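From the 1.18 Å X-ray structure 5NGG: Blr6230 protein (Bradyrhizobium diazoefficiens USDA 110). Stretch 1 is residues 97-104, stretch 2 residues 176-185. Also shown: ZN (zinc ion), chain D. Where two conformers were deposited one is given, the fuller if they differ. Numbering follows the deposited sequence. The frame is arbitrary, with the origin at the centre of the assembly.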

# COMPACT_ATOMS: atom_id res chain seq x y z
N ILE A 97 2.85 8.57 9.77
CA ILE A 97 2.02 7.99 8.71
C ILE A 97 2.97 7.67 7.56
O ILE A 97 3.71 8.55 7.09
CB ILE A 97 0.95 8.97 8.23
CG1 ILE A 97 0.07 9.44 9.40
CG2 ILE A 97 0.11 8.33 7.14
CD1 ILE A 97 -0.82 10.63 9.07
N LEU A 98 2.96 6.41 7.12
CA LEU A 98 3.74 5.98 5.96
C LEU A 98 2.79 5.67 4.82
O LEU A 98 1.67 5.20 5.04
CB LEU A 98 4.57 4.73 6.30
CG LEU A 98 5.95 4.99 6.92
CD1 LEU A 98 6.00 6.00 8.01
CD2 LEU A 98 6.58 3.68 7.32
N ASN A 99 3.26 5.94 3.61
CA ASN A 99 2.50 5.63 2.40
C ASN A 99 3.24 4.60 1.57
O ASN A 99 4.46 4.70 1.39
CB ASN A 99 2.30 6.92 1.60
CG ASN A 99 1.34 6.81 0.38
OD1 ASN A 99 1.57 7.52 -0.60
ND2 ASN A 99 0.27 6.04 0.45
N THR A 100 2.49 3.66 1.00
CA THR A 100 3.01 2.78 -0.05
C THR A 100 3.01 3.52 -1.39
O THR A 100 4.03 3.62 -2.07
CB THR A 100 2.18 1.49 -0.21
OG1 THR A 100 0.79 1.82 -0.33
CG2 THR A 100 2.45 0.53 0.95
N HIS A 101 1.87 4.06 -1.80
CA HIS A 101 1.83 4.83 -3.06
C HIS A 101 0.65 5.79 -3.06
O HIS A 101 -0.35 5.59 -2.38
CB HIS A 101 1.82 3.92 -4.29
CG HIS A 101 0.50 3.26 -4.55
ND1 HIS A 101 0.18 1.99 -4.12
CD2 HIS A 101 -0.56 3.68 -5.27
CE1 HIS A 101 -1.04 1.68 -4.52
NE2 HIS A 101 -1.52 2.70 -5.21
N ALA A 102 0.79 6.83 -3.86
CA ALA A 102 -0.05 8.02 -3.75
C ALA A 102 -1.25 8.01 -4.70
O ALA A 102 -1.35 8.85 -5.58
CB ALA A 102 0.81 9.25 -3.97
N HIS A 103 -2.17 7.07 -4.50
CA HIS A 103 -3.49 7.05 -5.14
C HIS A 103 -4.56 7.20 -4.08
O HIS A 103 -4.36 6.80 -2.93
CB HIS A 103 -3.73 5.75 -5.91
CG HIS A 103 -2.88 5.58 -7.12
ND1 HIS A 103 -2.64 4.35 -7.66
CD2 HIS A 103 -2.25 6.49 -7.91
CE1 HIS A 103 -1.90 4.49 -8.74
NE2 HIS A 103 -1.65 5.78 -8.91
N LEU A 104 -5.70 7.77 -4.49
CA LEU A 104 -6.76 8.15 -3.53
C LEU A 104 -7.29 7.02 -2.67
O LEU A 104 -7.77 7.29 -1.58
CB LEU A 104 -7.93 8.83 -4.24
CG LEU A 104 -8.99 7.97 -4.91
CD1 LEU A 104 -10.24 8.80 -5.21
CD2 LEU A 104 -8.46 7.33 -6.17
N GLY A 176 6.46 1.96 -10.58
CA GLY A 176 5.71 1.39 -11.70
C GLY A 176 4.26 1.73 -11.51
O GLY A 176 3.70 2.57 -12.23
N HIS A 177 3.63 1.14 -10.49
CA HIS A 177 2.24 1.42 -10.23
C HIS A 177 2.05 2.94 -9.92
O HIS A 177 1.02 3.52 -10.26
CB HIS A 177 1.72 0.51 -9.11
CG HIS A 177 0.28 0.71 -8.79
ND1 HIS A 177 -0.75 0.11 -9.47
CD2 HIS A 177 -0.29 1.50 -7.86
CE1 HIS A 177 -1.90 0.51 -8.94
NE2 HIS A 177 -1.65 1.36 -7.98
N SER A 178 3.04 3.54 -9.24
CA SER A 178 3.17 4.99 -9.17
C SER A 178 4.66 5.30 -9.26
O SER A 178 5.49 4.41 -9.02
CB SER A 178 2.58 5.54 -7.86
OG SER A 178 3.44 5.27 -6.76
N PRO A 179 5.02 6.55 -9.57
CA PRO A 179 6.45 6.84 -9.71
C PRO A 179 7.26 6.72 -8.42
O PRO A 179 8.45 6.40 -8.47
CB PRO A 179 6.47 8.26 -10.30
CG PRO A 179 5.16 8.84 -9.94
CD PRO A 179 4.18 7.70 -9.97
N GLY A 180 6.61 6.98 -7.29
CA GLY A 180 7.24 6.94 -5.98
C GLY A 180 6.81 5.77 -5.10
O GLY A 180 7.06 5.81 -3.90
N CYS A 181 6.25 4.73 -5.72
CA CYS A 181 5.76 3.54 -5.01
C CYS A 181 6.91 2.96 -4.14
O CYS A 181 8.01 2.68 -4.68
CB CYS A 181 5.32 2.54 -6.09
SG CYS A 181 4.00 1.35 -5.74
N THR A 182 6.64 2.84 -2.84
CA THR A 182 7.64 2.44 -1.85
C THR A 182 7.13 1.24 -1.10
O THR A 182 6.05 1.27 -0.49
CB THR A 182 7.92 3.60 -0.88
OG1 THR A 182 8.38 4.74 -1.64
CG2 THR A 182 8.99 3.22 0.14
N SER A 183 7.90 0.17 -1.13
CA SER A 183 7.64 -1.03 -0.34
C SER A 183 8.45 -0.97 0.94
O SER A 183 9.63 -0.64 0.92
CB SER A 183 8.00 -2.28 -1.15
OG SER A 183 7.18 -2.38 -2.32
N TRP A 184 7.81 -1.25 2.07
CA TRP A 184 8.43 -1.04 3.38
C TRP A 184 8.75 -2.37 4.06
O TRP A 184 7.86 -3.20 4.22
CB TRP A 184 7.47 -0.24 4.25
CG TRP A 184 7.24 1.17 3.82
CD1 TRP A 184 6.20 1.66 3.07
CD2 TRP A 184 8.09 2.27 4.10
NE1 TRP A 184 6.35 3.00 2.90
CE2 TRP A 184 7.49 3.41 3.52
CE3 TRP A 184 9.28 2.43 4.81
CZ2 TRP A 184 8.05 4.69 3.66
CZ3 TRP A 184 9.83 3.66 4.91
CH2 TRP A 184 9.21 4.79 4.36
N GLU A 185 10.00 -2.55 4.46
CA GLU A 185 10.45 -3.78 5.11
C GLU A 185 10.62 -3.58 6.61
O GLU A 185 11.16 -2.57 7.06
CB GLU A 185 11.77 -4.22 4.49
CG GLU A 185 12.33 -5.51 5.05
CD GLU A 185 13.64 -5.92 4.40
OE1 GLU A 185 14.20 -5.16 3.56
OE2 GLU A 185 14.12 -7.02 4.78
ZN ZN D . -2.87 2.50 -6.75
O HOH W 1 0.10 5.98 -11.14
O HOH W 2 -4.61 2.11 -6.23

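Two segments far apart in sequence pack together here, burying 461 Å² between them, with a zinc ion at one end of the contact and a tryptophan at the other. Stretch 1 arrives as a strand, and Leu98 is its first residue to meet stretch 2. Its CA-to-CB bond points toward stretch 2, and Leu98 CD2 sits over the face of the Trp184 indole, 3.7 Å from the centroid of the six-membered ring and nearly on the ring normal, a CH-π contact well suited to a branched aliphatic chain in a buried site.

The CA-to-CB bond of Asn99 points away from stretch 2; Asn99 ND2 donates to His101 O (2.9 Å), a tie within stretch 1. Its backbone serves the contact instead: Trp184 NE1 donates to Asn99 O at 3.0 Å in an almost straight hydrogen bond. The indole thus offers a greasy face to Leu98 and a polar edge to the main chain.

Thr100 also contributes through its backbone, its buried hydroxyl being satisfied elsewhere in the structure. Thr182 N donates to Thr100 O (2.8 Å), and the same oxygen receives a CA-H contact from Cys181 CA at 3.4 Å; in return Thr100 CA lies 3.4 Å from Thr182 O.

At His101 the chemistry changes to metal binding. His101 NE2, His103 ND1 and His177 NE2 each lie 2.1 Å from ZN, and the O of water 2, 1.9 Å from ZN, is the fourth ligand. Imidazole suits this place, since either ring nitrogen can coordinate; the edge of His177 also meets the face of His101. Between the two ligands of stretch 1, small Ala102 touches stretch 2 only slightly. His103 NE2, the ring nitrogen not bound to zinc, donates to water 1 (2.8 Å to its O), whose O donates onward to His177 O (2.8 Å), bridging the stretches.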